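PDB 3SQI: KLLA0E03807p, which binds DNA as the N-terminal, DNA-binding part of Ndc10, a protein that serves as a platform for inner kinetochore assembly in budding yeast. Local coordinates for residues A[112-117]-A[138-143]; A[193-198]-A[385-390]; A[202-207]-A[359-364]; A[212-217]-A[363-368]; A[323-328]-A[344-349]. One frame throughout, in Å; residues are numbered along the deposited sequence.

Interaction 1 of 5, residues A[112-117]-A[138-143]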
# COMPACT_ATOMS: atom_id res chain seq x y z
N LYS A 112 -6.75 5.11 14.63
CA LYS A 112 -7.15 4.60 15.94
C LYS A 112 -6.52 3.26 16.27
O LYS A 112 -6.10 3.05 17.40
CB LYS A 112 -8.67 4.53 16.06
CG LYS A 112 -9.15 3.74 17.27
CD LYS A 112 -9.03 4.54 18.54
CE LYS A 112 -9.64 3.81 19.72
NZ LYS A 112 -11.07 3.48 19.45
N ILE A 113 -6.42 2.37 15.29
CA ILE A 113 -5.78 1.09 15.53
C ILE A 113 -4.25 1.21 15.61
O ILE A 113 -3.64 0.84 16.62
CB ILE A 113 -6.14 0.01 14.49
CG1 ILE A 113 -7.55 -0.53 14.72
CG2 ILE A 113 -5.14 -1.13 14.57
CD1 ILE A 113 -7.67 -2.06 14.57
N SER A 114 -3.66 1.69 14.52
CA SER A 114 -2.23 1.49 14.30
C SER A 114 -1.53 1.85 15.60
O SER A 114 -0.87 1.02 16.24
CB SER A 114 -1.73 2.36 13.16
OG SER A 114 -2.54 2.22 12.02
N ILE A 115 -1.79 3.07 16.06
CA ILE A 115 -1.23 3.59 17.31
C ILE A 115 -1.28 2.58 18.47
O ILE A 115 -0.24 2.19 19.03
CB ILE A 115 -1.95 4.89 17.71
CG1 ILE A 115 -1.23 5.61 18.84
CG2 ILE A 115 -3.41 4.64 18.04
CD1 ILE A 115 -2.06 6.70 19.44
N ASN A 116 -2.48 2.19 18.86
CA ASN A 116 -2.68 1.21 19.93
C ASN A 116 -1.86 -0.08 19.74
O ASN A 116 -1.40 -0.67 20.72
CB ASN A 116 -4.16 0.84 20.08
CG ASN A 116 -4.99 1.97 20.64
OD1 ASN A 116 -5.17 2.08 21.85
ND2 ASN A 116 -5.51 2.81 19.76
N LEU A 117 -1.72 -0.53 18.50
CA LEU A 117 -0.95 -1.74 18.22
C LEU A 117 0.57 -1.50 18.26
O LEU A 117 1.34 -2.45 18.45
CB LEU A 117 -1.38 -2.38 16.90
CG LEU A 117 -2.48 -3.42 17.08
CD1 LEU A 117 -2.55 -4.38 15.88
CD2 LEU A 117 -2.25 -4.18 18.35
N LYS A 138 2.80 -8.08 13.84
CA LYS A 138 2.42 -9.01 12.79
C LYS A 138 1.01 -8.67 12.32
O LYS A 138 0.77 -8.40 11.13
CB LYS A 138 2.49 -10.45 13.31
CG LYS A 138 2.66 -11.50 12.23
CD LYS A 138 3.02 -12.86 12.82
CE LYS A 138 4.03 -12.73 13.94
NZ LYS A 138 3.39 -12.93 15.27
N LEU A 139 0.09 -8.66 13.28
CA LEU A 139 -1.28 -8.29 12.94
C LEU A 139 -1.29 -6.94 12.24
O LEU A 139 -1.78 -6.81 11.12
CB LEU A 139 -2.17 -8.23 14.18
CG LEU A 139 -3.66 -8.08 13.88
CD1 LEU A 139 -4.18 -9.33 13.18
CD2 LEU A 139 -4.46 -7.81 15.14
N LEU A 140 -0.71 -5.94 12.90
CA LEU A 140 -0.76 -4.58 12.39
C LEU A 140 -0.30 -4.50 10.94
O LEU A 140 -0.83 -3.72 10.17
CB LEU A 140 0.07 -3.63 13.25
CG LEU A 140 0.17 -2.23 12.66
CD1 LEU A 140 -1.17 -1.51 12.80
CD2 LEU A 140 1.29 -1.42 13.30
N LEU A 141 0.71 -5.28 10.58
CA LEU A 141 1.20 -5.26 9.21
C LEU A 141 0.12 -5.85 8.32
O LEU A 141 -0.19 -5.29 7.28
CB LEU A 141 2.50 -6.04 9.04
CG LEU A 141 3.05 -5.96 7.61
CD1 LEU A 141 3.87 -4.69 7.45
CD2 LEU A 141 3.88 -7.18 7.24
N ASP A 142 -0.45 -6.98 8.73
CA ASP A 142 -1.53 -7.53 7.90
C ASP A 142 -2.68 -6.53 7.66
O ASP A 142 -3.15 -6.36 6.53
CB ASP A 142 -2.07 -8.82 8.49
CG ASP A 142 -3.08 -9.47 7.58
OD1 ASP A 142 -4.29 -9.31 7.82
OD2 ASP A 142 -2.65 -10.12 6.61
N PHE A 143 -3.11 -5.87 8.73
CA PHE A 143 -4.14 -4.85 8.64
C PHE A 143 -3.75 -3.66 7.76
O PHE A 143 -4.45 -3.33 6.81
CB PHE A 143 -4.51 -4.36 10.05
CG PHE A 143 -5.47 -3.21 10.07
CD1 PHE A 143 -6.81 -3.40 9.78
CD2 PHE A 143 -5.04 -1.94 10.42
CE1 PHE A 143 -7.70 -2.34 9.81
CE2 PHE A 143 -5.92 -0.88 10.46
CZ PHE A 143 -7.26 -1.08 10.15

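Interaction 2 of 5, residues A[193-198]-A[385-390]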
# COMPACT_ATOMS: atom_id res chain seq x y z
N SER A 193 3.46 10.06 8.38
CA SER A 193 2.82 9.32 9.46
C SER A 193 3.39 7.91 9.57
O SER A 193 2.76 6.93 9.17
CB SER A 193 1.31 9.28 9.23
OG SER A 193 0.62 8.80 10.38
N PRO A 194 4.60 7.80 10.12
CA PRO A 194 5.31 6.52 10.21
C PRO A 194 4.47 5.40 10.82
O PRO A 194 4.52 4.26 10.36
CB PRO A 194 6.50 6.84 11.11
CG PRO A 194 6.77 8.30 10.86
CD PRO A 194 5.41 8.93 10.61
N PHE A 195 3.70 5.73 11.84
CA PHE A 195 2.96 4.71 12.57
C PHE A 195 1.93 4.04 11.69
O PHE A 195 1.81 2.82 11.69
CB PHE A 195 2.31 5.31 13.82
CG PHE A 195 3.30 5.86 14.79
CD1 PHE A 195 4.04 5.01 15.60
CD2 PHE A 195 3.53 7.22 14.87
CE1 PHE A 195 4.97 5.51 16.50
CE2 PHE A 195 4.46 7.73 15.76
CZ PHE A 195 5.19 6.88 16.58
N THR A 196 1.24 4.85 10.90
CA THR A 196 0.23 4.36 9.96
C THR A 196 0.88 3.93 8.64
O THR A 196 0.18 3.61 7.67
CB THR A 196 -0.85 5.41 9.70
OG1 THR A 196 -0.24 6.65 9.33
CG2 THR A 196 -1.69 5.63 10.94
N CYS A 197 2.21 3.97 8.60
CA CYS A 197 2.96 3.43 7.47
C CYS A 197 3.24 1.93 7.62
O CYS A 197 3.83 1.50 8.61
CB CYS A 197 4.27 4.19 7.26
SG CYS A 197 5.30 3.44 5.99
N PRO A 198 2.80 1.14 6.63
CA PRO A 198 2.91 -0.33 6.62
C PRO A 198 4.33 -0.80 6.41
O PRO A 198 4.66 -1.91 6.81
CB PRO A 198 2.06 -0.73 5.41
CG PRO A 198 2.19 0.41 4.49
CD PRO A 198 2.24 1.65 5.37
N GLU A 385 4.82 17.94 18.04
CA GLU A 385 3.48 18.51 18.06
C GLU A 385 2.63 18.02 16.89
O GLU A 385 1.42 18.26 16.84
CB GLU A 385 3.54 20.04 18.09
CG GLU A 385 4.18 20.61 19.35
CD GLU A 385 3.22 20.67 20.53
OE1 GLU A 385 2.04 21.02 20.31
OE2 GLU A 385 3.64 20.38 21.67
N SER A 386 3.27 17.35 15.94
CA SER A 386 2.59 16.77 14.79
C SER A 386 1.73 15.56 15.16
O SER A 386 0.57 15.47 14.75
CB SER A 386 3.62 16.39 13.71
OG SER A 386 4.74 15.73 14.28
N GLN A 387 2.29 14.65 15.95
CA GLN A 387 1.65 13.36 16.22
C GLN A 387 0.73 13.38 17.45
O GLN A 387 0.21 12.34 17.85
CB GLN A 387 2.70 12.25 16.34
CG GLN A 387 3.70 12.19 15.18
CD GLN A 387 3.19 11.44 13.95
OE1 GLN A 387 3.13 10.20 13.94
NE2 GLN A 387 2.86 12.18 12.90
N GLU A 388 0.52 14.55 18.04
CA GLU A 388 -0.40 14.68 19.16
C GLU A 388 -1.69 13.93 18.88
O GLU A 388 -1.98 12.89 19.49
CB GLU A 388 -0.74 16.15 19.38
CG GLU A 388 -0.21 16.74 20.67
CD GLU A 388 1.30 16.86 20.66
OE1 GLU A 388 1.90 16.64 19.59
OE2 GLU A 388 1.88 17.16 21.73
N HIS A 389 -2.44 14.45 17.92
CA HIS A 389 -3.78 13.98 17.61
C HIS A 389 -3.80 12.46 17.48
O HIS A 389 -4.68 11.79 18.04
CB HIS A 389 -4.28 14.64 16.33
CG HIS A 389 -3.90 16.08 16.21
ND1 HIS A 389 -2.63 16.50 15.86
CD2 HIS A 389 -4.62 17.21 16.43
CE1 HIS A 389 -2.59 17.82 15.85
NE2 HIS A 389 -3.78 18.27 16.20
N LEU A 390 -2.83 11.93 16.76
CA LEU A 390 -2.68 10.48 16.65
C LEU A 390 -2.65 9.85 18.04
O LEU A 390 -3.45 8.96 18.34
CB LEU A 390 -1.40 10.15 15.88
CG LEU A 390 -1.29 8.79 15.18
CD1 LEU A 390 0.09 8.59 14.58
CD2 LEU A 390 -1.61 7.67 16.15

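Interaction 3 of 5, residues A[202-207]-A[359-364]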
# COMPACT_ATOMS: atom_id res chain seq x y z
N MET A 202 6.63 -2.91 8.68
CA MET A 202 7.28 -4.11 8.20
C MET A 202 8.77 -4.12 8.53
O MET A 202 9.38 -5.19 8.65
CB MET A 202 7.09 -4.25 6.70
CG MET A 202 7.72 -5.50 6.13
SD MET A 202 7.63 -5.46 4.34
CE MET A 202 7.78 -3.70 4.06
N ALA A 203 9.35 -2.94 8.67
CA ALA A 203 10.77 -2.81 8.95
C ALA A 203 11.02 -3.23 10.39
O ALA A 203 11.86 -4.09 10.65
CB ALA A 203 11.25 -1.39 8.71
N VAL A 204 10.28 -2.64 11.32
CA VAL A 204 10.43 -3.05 12.71
C VAL A 204 10.16 -4.54 12.83
O VAL A 204 10.99 -5.30 13.35
CB VAL A 204 9.49 -2.30 13.67
CG1 VAL A 204 9.61 -2.87 15.06
CG2 VAL A 204 9.80 -0.81 13.69
N TYR A 205 9.00 -4.95 12.36
CA TYR A 205 8.62 -6.35 12.46
C TYR A 205 9.70 -7.25 11.89
O TYR A 205 9.93 -8.35 12.39
CB TYR A 205 7.29 -6.63 11.76
CG TYR A 205 6.99 -8.11 11.62
CD1 TYR A 205 6.89 -8.94 12.73
CD2 TYR A 205 6.79 -8.68 10.36
CE1 TYR A 205 6.62 -10.29 12.59
CE2 TYR A 205 6.52 -10.04 10.22
CZ TYR A 205 6.43 -10.84 11.34
OH TYR A 205 6.15 -12.19 11.22
N TYR A 206 10.36 -6.80 10.83
CA TYR A 206 11.34 -7.64 10.17
C TYR A 206 12.66 -7.68 10.92
O TYR A 206 13.37 -8.69 10.90
CB TYR A 206 11.53 -7.23 8.71
CG TYR A 206 10.56 -7.93 7.78
CD1 TYR A 206 10.69 -7.83 6.41
CD2 TYR A 206 9.53 -8.70 8.29
CE1 TYR A 206 9.80 -8.47 5.56
CE2 TYR A 206 8.65 -9.35 7.46
CZ TYR A 206 8.78 -9.23 6.10
OH TYR A 206 7.90 -9.88 5.27
N TYR A 207 12.99 -6.59 11.59
CA TYR A 207 14.14 -6.59 12.48
C TYR A 207 13.89 -7.61 13.58
O TYR A 207 14.71 -8.48 13.85
CB TYR A 207 14.37 -5.21 13.08
CG TYR A 207 15.65 -5.09 13.88
CD1 TYR A 207 16.88 -4.96 13.25
CD2 TYR A 207 15.63 -5.11 15.27
CE1 TYR A 207 18.05 -4.85 13.98
CE2 TYR A 207 16.79 -5.00 16.01
CZ TYR A 207 18.00 -4.87 15.36
OH TYR A 207 19.16 -4.76 16.09
N HIS A 359 9.61 0.14 23.89
CA HIS A 359 9.36 -0.85 22.84
C HIS A 359 10.44 -1.93 22.78
O HIS A 359 11.62 -1.65 22.98
CB HIS A 359 9.22 -0.15 21.49
CG HIS A 359 8.60 -1.00 20.43
ND1 HIS A 359 9.21 -2.14 19.94
CD2 HIS A 359 7.43 -0.88 19.75
CE1 HIS A 359 8.44 -2.69 19.01
NE2 HIS A 359 7.36 -1.94 18.88
N ASP A 360 10.03 -3.16 22.50
CA ASP A 360 10.94 -4.31 22.45
C ASP A 360 12.18 -4.03 21.62
O ASP A 360 13.28 -4.45 21.97
CB ASP A 360 10.24 -5.54 21.88
CG ASP A 360 9.18 -6.12 22.81
OD1 ASP A 360 9.09 -5.67 23.98
OD2 ASP A 360 8.46 -7.04 22.36
N ILE A 361 11.99 -3.34 20.50
CA ILE A 361 13.09 -3.09 19.58
C ILE A 361 14.30 -2.46 20.30
O ILE A 361 15.45 -2.80 20.01
CB ILE A 361 12.66 -2.21 18.39
CG1 ILE A 361 13.48 -2.54 17.15
CG2 ILE A 361 12.74 -0.72 18.73
CD1 ILE A 361 13.28 -1.57 16.01
N PHE A 362 14.02 -1.57 21.24
CA PHE A 362 15.07 -0.81 21.91
C PHE A 362 15.83 -1.65 22.93
O PHE A 362 16.82 -1.19 23.50
CB PHE A 362 14.49 0.44 22.57
CG PHE A 362 13.84 1.37 21.60
CD1 PHE A 362 14.61 2.05 20.66
CD2 PHE A 362 12.48 1.57 21.60
CE1 PHE A 362 14.03 2.90 19.76
CE2 PHE A 362 11.89 2.43 20.70
CZ PHE A 362 12.66 3.09 19.77
N LEU A 363 15.37 -2.87 23.14
CA LEU A 363 16.00 -3.74 24.13
C LEU A 363 17.22 -4.47 23.58
O LEU A 363 17.95 -5.12 24.33
CB LEU A 363 14.99 -4.74 24.70
CG LEU A 363 14.18 -4.17 25.87
CD1 LEU A 363 13.44 -2.91 25.45
CD2 LEU A 363 13.21 -5.22 26.41
N ASP A 364 17.47 -4.34 22.28
CA ASP A 364 18.64 -4.98 21.70
C ASP A 364 19.91 -4.23 22.10
O ASP A 364 19.93 -3.00 22.11
CB ASP A 364 18.51 -5.07 20.18
CG ASP A 364 19.14 -6.34 19.62
OD1 ASP A 364 19.10 -7.38 20.30
OD2 ASP A 364 19.67 -6.29 18.49

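Interaction 4 of 5, residues A[212-217]-A[363-368]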
# COMPACT_ATOMS: atom_id res chain seq x y z
N GLY A 212 16.11 -10.51 15.51
CA GLY A 212 15.62 -10.92 16.81
C GLY A 212 16.12 -9.94 17.85
O GLY A 212 16.74 -8.93 17.50
N VAL A 213 15.85 -10.21 19.12
CA VAL A 213 16.43 -9.41 20.19
C VAL A 213 17.30 -10.28 21.09
O VAL A 213 16.82 -11.23 21.71
CB VAL A 213 15.36 -8.68 21.01
CG1 VAL A 213 16.01 -7.81 22.08
CG2 VAL A 213 14.47 -7.85 20.10
N LYS A 214 18.58 -9.94 21.14
CA LYS A 214 19.57 -10.73 21.87
C LYS A 214 19.14 -10.99 23.31
O LYS A 214 18.78 -10.06 24.04
CB LYS A 214 20.92 -10.02 21.83
CG LYS A 214 22.06 -10.79 22.47
CD LYS A 214 23.40 -10.08 22.27
CE LYS A 214 24.54 -10.90 22.87
NZ LYS A 214 25.88 -10.29 22.59
N LYS A 215 19.18 -12.26 23.71
CA LYS A 215 18.82 -12.68 25.07
C LYS A 215 17.32 -12.72 25.36
O LYS A 215 16.90 -13.17 26.43
CB LYS A 215 19.54 -11.84 26.13
CG LYS A 215 20.91 -12.37 26.52
CD LYS A 215 22.02 -11.77 25.68
CE LYS A 215 23.35 -12.43 26.00
NZ LYS A 215 24.51 -11.55 25.67
N TYR A 216 16.51 -12.26 24.42
CA TYR A 216 15.06 -12.28 24.61
C TYR A 216 14.39 -13.18 23.59
O TYR A 216 13.85 -14.23 23.93
CB TYR A 216 14.48 -10.87 24.49
CG TYR A 216 14.96 -9.89 25.53
CD1 TYR A 216 14.09 -9.38 26.49
CD2 TYR A 216 16.28 -9.47 25.55
CE1 TYR A 216 14.53 -8.48 27.44
CE2 TYR A 216 16.73 -8.57 26.50
CZ TYR A 216 15.85 -8.09 27.44
OH TYR A 216 16.30 -7.19 28.39
N TYR A 217 14.43 -12.75 22.33
CA TYR A 217 13.73 -13.44 21.26
C TYR A 217 14.68 -13.79 20.13
O TYR A 217 15.29 -12.92 19.53
CB TYR A 217 12.60 -12.56 20.75
CG TYR A 217 11.92 -11.79 21.86
CD1 TYR A 217 11.00 -12.40 22.69
CD2 TYR A 217 12.23 -10.45 22.09
CE1 TYR A 217 10.38 -11.71 23.71
CE2 TYR A 217 11.62 -9.75 23.11
CZ TYR A 217 10.70 -10.38 23.92
OH TYR A 217 10.09 -9.69 24.94
N LEU A 363 15.37 -2.87 23.14
CA LEU A 363 16.00 -3.74 24.13
C LEU A 363 17.22 -4.47 23.58
O LEU A 363 17.95 -5.12 24.33
CB LEU A 363 14.99 -4.74 24.70
CG LEU A 363 14.18 -4.17 25.87
CD1 LEU A 363 13.44 -2.91 25.45
CD2 LEU A 363 13.21 -5.22 26.41
N ASP A 364 17.47 -4.34 22.28
CA ASP A 364 18.64 -4.98 21.70
C ASP A 364 19.91 -4.23 22.10
O ASP A 364 19.93 -3.00 22.11
CB ASP A 364 18.51 -5.07 20.18
CG ASP A 364 19.14 -6.34 19.62
OD1 ASP A 364 19.10 -7.38 20.30
OD2 ASP A 364 19.67 -6.29 18.49
N PRO A 365 20.96 -4.98 22.44
CA PRO A 365 22.24 -4.38 22.83
C PRO A 365 22.83 -3.59 21.67
O PRO A 365 23.56 -2.62 21.87
CB PRO A 365 23.12 -5.60 23.13
CG PRO A 365 22.16 -6.72 23.39
CD PRO A 365 20.99 -6.45 22.50
N SER A 366 22.49 -4.00 20.45
CA SER A 366 22.91 -3.29 19.26
C SER A 366 22.44 -1.84 19.32
O SER A 366 23.25 -0.92 19.18
CB SER A 366 22.34 -3.98 18.01
OG SER A 366 22.75 -5.34 17.96
N LEU A 367 21.14 -1.65 19.53
CA LEU A 367 20.57 -0.31 19.69
C LEU A 367 21.08 0.40 20.94
O LEU A 367 20.81 1.59 21.14
CB LEU A 367 19.04 -0.37 19.72
CG LEU A 367 18.27 -0.31 18.40
CD1 LEU A 367 18.72 0.88 17.55
CD2 LEU A 367 18.38 -1.61 17.61
N LYS A 368 21.80 -0.33 21.79
CA LYS A 368 22.34 0.24 23.03
C LYS A 368 23.72 0.88 22.87
O LYS A 368 24.20 1.57 23.77
CB LYS A 368 22.39 -0.83 24.13
CG LYS A 368 21.03 -1.26 24.67
CD LYS A 368 20.44 -0.18 25.57
CE LYS A 368 19.65 -0.80 26.73
NZ LYS A 368 18.58 -1.72 26.25

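Interaction 5 of 5, residues A[323-328]-A[344-349]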
# COMPACT_ATOMS: atom_id res chain seq x y z
N VAL A 323 23.35 4.78 8.59
CA VAL A 323 23.34 3.74 9.62
C VAL A 323 22.68 2.46 9.13
O VAL A 323 21.59 2.50 8.56
CB VAL A 323 22.57 4.22 10.85
CG1 VAL A 323 22.24 3.05 11.76
CG2 VAL A 323 23.35 5.30 11.58
N HIS A 324 23.31 1.32 9.36
CA HIS A 324 22.72 0.07 8.90
C HIS A 324 22.31 -0.88 10.02
O HIS A 324 23.15 -1.52 10.66
CB HIS A 324 23.66 -0.61 7.91
CG HIS A 324 24.06 0.28 6.78
ND1 HIS A 324 24.97 1.31 6.93
CD2 HIS A 324 23.64 0.33 5.49
CE1 HIS A 324 25.12 1.93 5.77
NE2 HIS A 324 24.32 1.36 4.89
N LEU A 325 21.00 -0.97 10.24
CA LEU A 325 20.43 -1.93 11.17
C LEU A 325 20.25 -3.29 10.50
O LEU A 325 20.40 -4.34 11.13
CB LEU A 325 19.10 -1.41 11.72
CG LEU A 325 19.23 -0.04 12.38
CD1 LEU A 325 17.91 0.40 13.01
CD2 LEU A 325 20.34 -0.03 13.43
N PHE A 326 19.93 -3.25 9.21
CA PHE A 326 19.85 -4.47 8.40
C PHE A 326 21.19 -4.79 7.74
O PHE A 326 22.03 -3.91 7.57
CB PHE A 326 18.73 -4.37 7.37
CG PHE A 326 17.36 -4.52 7.97
CD1 PHE A 326 16.90 -5.77 8.36
CD2 PHE A 326 16.55 -3.42 8.17
CE1 PHE A 326 15.64 -5.92 8.93
CE2 PHE A 326 15.30 -3.56 8.75
CZ PHE A 326 14.85 -4.81 9.12
N PRO A 327 21.39 -6.06 7.36
CA PRO A 327 22.63 -6.54 6.75
C PRO A 327 22.93 -5.84 5.44
O PRO A 327 22.01 -5.55 4.67
CB PRO A 327 22.33 -8.02 6.46
CG PRO A 327 21.21 -8.38 7.37
CD PRO A 327 20.39 -7.14 7.51
N THR A 328 24.20 -5.54 5.20
CA THR A 328 24.63 -5.03 3.90
C THR A 328 25.19 -6.14 3.02
O THR A 328 25.62 -5.89 1.89
CB THR A 328 25.66 -3.90 4.06
OG1 THR A 328 26.64 -4.27 5.04
CG2 THR A 328 24.97 -2.62 4.52
N VAL A 344 13.62 3.41 5.76
CA VAL A 344 12.40 3.80 6.46
C VAL A 344 12.58 3.65 7.96
O VAL A 344 12.29 4.58 8.74
CB VAL A 344 11.17 2.99 6.02
CG1 VAL A 344 9.91 3.62 6.60
CG2 VAL A 344 11.08 2.94 4.52
N LEU A 345 13.08 2.49 8.37
CA LEU A 345 13.27 2.17 9.78
C LEU A 345 14.11 3.24 10.43
O LEU A 345 13.68 3.87 11.40
CB LEU A 345 13.97 0.82 9.93
CG LEU A 345 14.02 0.22 11.33
CD1 LEU A 345 12.65 -0.38 11.71
CD2 LEU A 345 15.11 -0.85 11.42
N VAL A 346 15.29 3.45 9.88
CA VAL A 346 16.31 4.34 10.43
C VAL A 346 15.86 5.79 10.37
O VAL A 346 16.31 6.62 11.15
CB VAL A 346 17.65 4.19 9.67
CG1 VAL A 346 18.61 5.31 10.04
CG2 VAL A 346 18.28 2.83 9.96
N THR A 347 14.96 6.08 9.44
CA THR A 347 14.48 7.44 9.29
C THR A 347 13.50 7.76 10.40
O THR A 347 13.53 8.86 10.97
CB THR A 347 13.77 7.66 7.94
OG1 THR A 347 14.68 7.36 6.86
CG2 THR A 347 13.30 9.09 7.81
N SER A 348 12.62 6.81 10.69
CA SER A 348 11.52 7.05 11.62
C SER A 348 11.74 6.54 13.05
O SER A 348 10.89 6.75 13.92
CB SER A 348 10.21 6.48 11.03
OG SER A 348 9.96 7.00 9.72
N LEU A 349 12.86 5.88 13.31
CA LEU A 349 13.09 5.25 14.62
C LEU A 349 13.23 6.23 15.80
O LEU A 349 12.66 5.99 16.86
CB LEU A 349 14.31 4.32 14.58
CG LEU A 349 14.12 3.06 15.43
CD1 LEU A 349 12.78 2.44 15.12
CD2 LEU A 349 15.25 2.08 15.18

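Interaction 1 of 5, residues A[112-117]-A[138-143]
L117 and L140 slide past one another in opposite directions, in keeping with their antiparallel helices, with L117 CD1 lying 3.8 Å from L140 CB. This is also where the two backbones come nearest, at 6.5 Å between L117 CA and L140 CA. The side chain of L140 leaves its helix with CG anti to the backbone N (chi1 174°), and chi2 of 72° then brings the CD1 branch over S114. There the methyl meets main chain as well as side chain, with L140 CD1 3.5 Å from S114 CA and 3.9 Å from S114 CB. S114 OG bonds chiefly to L110 O of its own helix and only weakly to Q144 NE2 of the facing one. One turn away, the F143 ring crosses I113 obliquely, its CE2 corner 4.1 Å from I113 CB. At the other end, L139 CD2 touches the L117 CD1 methyl at 4.0 Å. Every touching residue is buried: I113, L117 and F143 also pack against helix 245-259, and L140 against T201 of helix 198-210. The short segments have axes 10.0 Å apart at an angle of 159°. This geometry is that of an antiparallel helix pair, joining helices 107-118 and 133-149 through aliphatic and aromatic side chains within the helical core of the DNA-binding region.

Interaction 2 of 5, residues A[193-198]-A[385-390]
Two torsions fold Q387 towards the 193-198 loop: chi1 of -50° sets CG anti to its carbonyl carbon, and chi2 of -83° bends the chain, presenting the amide end to F195. F195 also holds CG anti to its carbonyl carbon, whereas L390 is extended, with CG anti to the backbone N. As a result Q387 OE1 lies at the edge of the F195 ring and in its plane, 3.1 Å from F195 CD2 and 3.3 Å from F195 CE2. Ring and amide planes differ by 25°. The position of the carbonyl oxygen at the C-H edge is consistent with a weak electrostatic preference. L390 approaches the same corner obliquely, its CD1 methyl 3.7 Å from F195 CD2 and 4.0 Å from F195 CB. On the loop side, S193 OG and T196 OG1 share a hydrogen bond of 2.5 Å, and C197 N bonds to P194 O at 2.9 Å, closing a turn. Both segments lead into helices, with Q387 at the N-cap position of helix 388-391 and C197 at that of helix 198-210. F195 O accepts from W118 NE1 and Q144 NE2, and the F195 and W118 rings meet edge-to-face. P194 and F195 rest on L351 of helix 332-355, while T196 and L390 lean on S114 and I115 of helix 107-118, which places the contact between those two helices.

Interaction 3 of 5, residues A[202-207]-A[359-364]
Y207 OH donates a hydrogen bond to D364 OD2 at 2.9 Å, although the position of that hydroxyl is less certain than the rest. The carboxylate stands almost upright to the tyrosine ring, their planes 81° apart. Beside it, I361 crosses Y207 at about a right angle, with I361 CG1 3.8 Å from Y207 CD2. The tip of the same isoleucine reaches back one helical turn to V204, where I361 CD1 lies 4.0 Å from V204 CG1. That valine branch also meets H359 tip to tip, at 4.1 Å between V204 CG1 and H359 CE1.

Behind this first shell, H359 steadies the 3-10 turn 360-363 that carries I361: I361 N gives its hydrogen to H359 ND1 over 3.1 Å, nearly straight at 176° and in the imidazole plane. I361 CG2 sits over the centre of the F362 ring, on one face. D364 is fixed from another direction, since OD1 accepts from K214 N and OD2 receives a weak bond from S366 OG. V204 is backed by L345 of helix 332-355 and L137 of helix 133-149.

The role of H359 ND1 as acceptor is consistent with a neutral ring, its hydrogen probably on NE2. D364, accepting at both oxygens, is consistent with an ionised carboxylate whose charge would be stabilised by a tyrosine hydroxyl and a backbone amide.

Interaction 4 of 5, residues A[212-217]-A[363-368]
The Y216 ring has L363 CB over one face and its own loop, at K214 C, near its plane at the edge. L363 crosses the tyrosine at about a right angle, and the closest atoms are L363 CD2 and Y216 CE1, 3.7 Å apart. Y217 turns one ring face to Y216 CB, which is offset toward the rim, and its edge to V213 CG2. These two tyrosines both oppose V213 in a classic beta bulge: V213 O accepts from Y216 N and from Y217 N, each at 2.9 Å, and V213 N returns a bond to Y217 O at 2.8 Å. The bulge belongs to the small, weakly bonded hairpin 212-213/217-218, entered just after helix 198-210 at G212, whose positive phi of 75° turns the chain out of the helix. At the turn, K214 N donates to D364 OD1 over 2.7 Å at 159°, meeting the oxygen nearly along its C-O axis. The same oxygen lies 3.6 Å from V213 CG1, with valine and aspartate sliding past each other in opposite directions. K214 is extended beyond CG; its aliphatic base crosses P365 at about a right angle, with K214 CB 3.6 Å from P365 CD, while the ammonium end leads away from the 363-368 loop.

Interaction 5 of 5, residues A[323-328]-A[344-349]
V323 lies in the irregular loop that precedes helix 332-355 and runs along one side of it, a loop-on-helix contact made by non-polar side chains. V323 CB faces V346 CG1 at 4.2 Å, and V323 O lies 3.6 Å from V346 CG2. That oxygen is hydrogen-bonded to N342 ND2, while N342 OD1 accepts from L325 N; one helix side chain thus grips the loop backbone on both sides of H324, whose side chain starts away from 344-349 and touches N342. L325 is the main apolar anchor. With CG anti to its carbonyl carbon (chi1 -56°), it reaches between residues on successive turns: L325 CD1 is 3.5 Å from L345 CD2, where the two chains cross at about a right angle, and 3.8 Å from L349 CD2. The V346 CG2 methyl also approaches L325 CG, at 3.9 Å. L325 also touches N372, and V346 touches F375, both on helix 370-376. F326 starts off to the side, but chi1 of -74° carries its ring back towards the helix, where it also meets the ring of F338. The closest point on the 344-349 side is the L345 CD2 methyl, which already touches L325 and lies 3.8 Å from F326 CE2.

Interaction 1 closes first along the chain. The others open later, with interactions 3, 4 and 5 nested inside the long loop closed by interaction 2. Interactions 3 and 4 share L363 and D364 and have centres about 9 Å apart, while the centres of interactions 3 and 5 are about 11 Å apart, joined through A203 and V204 against L345. Interactions 1 and 2, centres about 13 Å apart, meet through I115 and L390. Helix 198-210 is central: interaction 2 leads into it, interaction 3 uses it, and interaction 4 follows it. Interactions 2, 3 and 4 thus bring distant parts of the sequence into one largely helical body; the nearest atom of interaction 1 lies about 7 Å from the bound DNA.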